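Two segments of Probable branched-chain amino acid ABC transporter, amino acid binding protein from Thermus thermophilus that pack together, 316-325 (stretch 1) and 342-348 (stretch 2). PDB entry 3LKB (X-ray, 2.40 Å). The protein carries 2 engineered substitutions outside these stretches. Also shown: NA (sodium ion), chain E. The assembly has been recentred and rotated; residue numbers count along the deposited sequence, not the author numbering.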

# COMPACT_ATOMS: atom_id res chain seq x y z
N VAL A 316 -1.52 32.83 -2.50
CA VAL A 316 -0.59 31.73 -2.23
C VAL A 316 0.56 31.74 -3.23
O VAL A 316 1.72 31.54 -2.84
CB VAL A 316 -1.28 30.37 -2.30
CG1 VAL A 316 -0.28 29.26 -2.55
CG2 VAL A 316 -2.03 30.11 -1.04
N TYR A 317 0.23 32.01 -4.51
CA TYR A 317 1.25 32.22 -5.53
C TYR A 317 2.28 33.29 -5.08
O TYR A 317 3.50 33.05 -5.12
CB TYR A 317 0.64 32.48 -6.92
CG TYR A 317 1.67 32.86 -7.98
CD1 TYR A 317 2.40 31.88 -8.66
CD2 TYR A 317 1.93 34.19 -8.30
CE1 TYR A 317 3.37 32.21 -9.62
CE2 TYR A 317 2.91 34.54 -9.26
CZ TYR A 317 3.63 33.53 -9.90
OH TYR A 317 4.60 33.82 -10.84
N GLN A 318 1.78 34.43 -4.58
CA GLN A 318 2.62 35.60 -4.22
C GLN A 318 3.48 35.30 -3.03
O GLN A 318 4.61 35.75 -2.92
CB GLN A 318 1.76 36.84 -3.92
CG GLN A 318 0.99 37.45 -5.11
CD GLN A 318 1.94 37.91 -6.22
OE1 GLN A 318 3.03 38.40 -5.93
NE2 GLN A 318 1.52 37.76 -7.48
N ALA A 319 2.93 34.53 -2.11
CA ALA A 319 3.70 34.03 -0.97
C ALA A 319 4.85 33.12 -1.43
O ALA A 319 5.95 33.23 -0.93
CB ALA A 319 2.79 33.30 0.01
N ILE A 320 4.63 32.27 -2.42
CA ILE A 320 5.70 31.36 -2.86
C ILE A 320 6.85 32.06 -3.58
O ILE A 320 8.00 31.75 -3.32
CB ILE A 320 5.11 30.23 -3.78
CG1 ILE A 320 4.31 29.22 -2.94
CG2 ILE A 320 6.17 29.58 -4.71
CD1 ILE A 320 3.36 28.48 -3.82
N VAL A 321 6.53 33.01 -4.48
CA VAL A 321 7.54 33.71 -5.29
C VAL A 321 8.24 34.81 -4.50
O VAL A 321 9.22 35.36 -4.98
CB VAL A 321 6.99 34.32 -6.63
CG1 VAL A 321 6.34 33.26 -7.52
CG2 VAL A 321 5.96 35.41 -6.38
N GLY A 322 7.72 35.13 -3.33
CA GLY A 322 8.44 35.98 -2.37
C GLY A 322 9.26 35.19 -1.34
O GLY A 322 9.86 35.79 -0.43
N MET A 323 9.28 33.85 -1.47
CA MET A 323 9.95 32.95 -0.49
C MET A 323 11.43 32.82 -0.85
O MET A 323 11.88 31.74 -1.30
CB MET A 323 9.25 31.59 -0.51
CG MET A 323 9.43 30.64 0.70
SD MET A 323 8.46 29.07 0.46
CE MET A 323 6.93 29.51 1.22
N ASN A 324 12.18 33.91 -0.68
CA ASN A 324 13.61 33.95 -1.00
C ASN A 324 14.45 34.88 -0.14
O ASN A 324 13.92 35.72 0.62
CB ASN A 324 13.82 34.30 -2.47
CG ASN A 324 13.03 35.51 -2.89
OD1 ASN A 324 13.30 36.63 -2.44
ND2 ASN A 324 12.06 35.31 -3.72
N GLY A 325 15.76 34.74 -0.26
CA GLY A 325 16.70 35.50 0.58
C GLY A 325 16.51 35.19 2.06
O GLY A 325 16.37 34.05 2.44
NA NA E . 15.57 27.40 -4.83
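Stretch 2, residues 342-348: EIDFTKS

Stretch 2 is an extended strand-like segment without regular secondary structure; from Ile343 to Thr346 its phi values lie between -102° and -142° and its psi values between 108° and 176°, and the chain turns at Lys347 (-54/-26). It runs antiparallel to stretch 1, so that Asp344 lies beside Asn324 and Thr346 beside Val321, with CA atoms 4.7 and 4.2 Å apart. The segment therefore passes along the loop that follows the helix and reaches the helix with its later residues.

Two hydrogen bonds fix this register. Phe345 N donates to Met323 O at 2.9 Å, and Asn324 ND2 donates to Phe345 O, also at 2.9 Å and almost linear (177°). Backbone and side chain of stretch 1 thus hold the same residue of stretch 2. Close packing is completed by Asp344 CA, which approaches Met323 O to 3.0 Å in a CA-H...O contact.

Phe345 is the main bump. Its CB lies 3.4 Å from Ile320 O, and its ring enters a hollow lined by Ile320 and Met323: Phe345 CD2 is 3.9 Å from Ile320 CG2 and 4.1 Å from Met323 SD, the sulfur lying at the ring edge. The Met323 side chain, t at chi1 and chi2 before it bends at chi3 (-91°), also reaches Ile343, SD to CG2 being 4.3 Å.

Farther along, Thr346 points its CB away from stretch 1, and its backbone passes close to Val321, with Thr346 CA 3.7 Å from Val321 O. The long side chain of Lys347 then runs beside Tyr317 and Val321, its CG 3.4 Å from Tyr317 OH and its CD 3.8 Å from Val321 CG2.

Near Asn324, a water bridges Gly325 N (2.9 Å) and Asp344 OD2 (2.5 Å), while Asp344 also binds sodium through O at 2.2 Å and OD1 at 2.4 Å.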

# COMPACT_ATOMS: atom_id res chain seq x y z
N GLU A 342 17.71 26.88 2.14
CA GLU A 342 16.99 25.63 1.95
C GLU A 342 15.87 25.79 0.91
O GLU A 342 16.06 25.44 -0.25
CB GLU A 342 16.45 25.10 3.27
CG GLU A 342 15.97 23.64 3.21
CD GLU A 342 15.25 23.20 4.50
OE1 GLU A 342 15.46 23.87 5.56
OE2 GLU A 342 14.49 22.19 4.47
N ILE A 343 14.72 26.29 1.31
CA ILE A 343 13.64 26.41 0.34
C ILE A 343 13.47 27.84 -0.17
O ILE A 343 12.99 28.68 0.55
CB ILE A 343 12.28 25.90 0.90
CG1 ILE A 343 12.42 24.51 1.54
CG2 ILE A 343 11.25 25.90 -0.20
CD1 ILE A 343 12.87 23.41 0.55
N ASP A 344 13.85 28.09 -1.41
CA ASP A 344 13.70 29.40 -1.98
C ASP A 344 13.23 29.34 -3.43
O ASP A 344 13.74 28.52 -4.23
CB ASP A 344 14.97 30.29 -1.81
CG ASP A 344 16.23 29.70 -2.46
OD1 ASP A 344 16.32 28.47 -2.78
OD2 ASP A 344 17.18 30.49 -2.66
N PHE A 345 12.20 30.15 -3.72
CA PHE A 345 11.61 30.26 -5.03
C PHE A 345 11.56 31.73 -5.45
O PHE A 345 11.55 32.63 -4.61
CB PHE A 345 10.16 29.76 -4.99
CG PHE A 345 10.00 28.31 -4.61
CD1 PHE A 345 10.40 27.31 -5.47
CD2 PHE A 345 9.41 27.96 -3.40
CE1 PHE A 345 10.25 25.97 -5.13
CE2 PHE A 345 9.24 26.59 -3.06
CZ PHE A 345 9.65 25.62 -3.93
N THR A 346 11.51 31.97 -6.75
CA THR A 346 11.19 33.25 -7.28
C THR A 346 10.36 32.97 -8.51
O THR A 346 10.22 31.81 -8.91
CB THR A 346 12.45 34.03 -7.79
OG1 THR A 346 12.96 33.38 -8.97
CG2 THR A 346 13.53 34.21 -6.71
N LYS A 347 9.86 34.02 -9.15
CA LYS A 347 9.14 33.86 -10.41
C LYS A 347 9.90 33.09 -11.48
O LYS A 347 9.30 32.49 -12.36
CB LYS A 347 8.74 35.19 -10.98
CG LYS A 347 7.45 35.65 -10.38
CD LYS A 347 7.66 36.83 -9.45
CE LYS A 347 6.41 37.73 -9.39
NZ LYS A 347 5.82 37.95 -10.75
N SER A 348 11.22 33.11 -11.41
CA SER A 348 12.02 32.50 -12.46
C SER A 348 12.80 31.30 -11.93
O SER A 348 13.41 30.56 -12.70
CB SER A 348 12.95 33.54 -13.07
OG SER A 348 13.88 33.92 -12.08
O HOH W 1 5.87 32.07 -12.14
O HOH W 2 17.29 32.82 -1.79
O HOH W 3 17.35 28.25 -6.02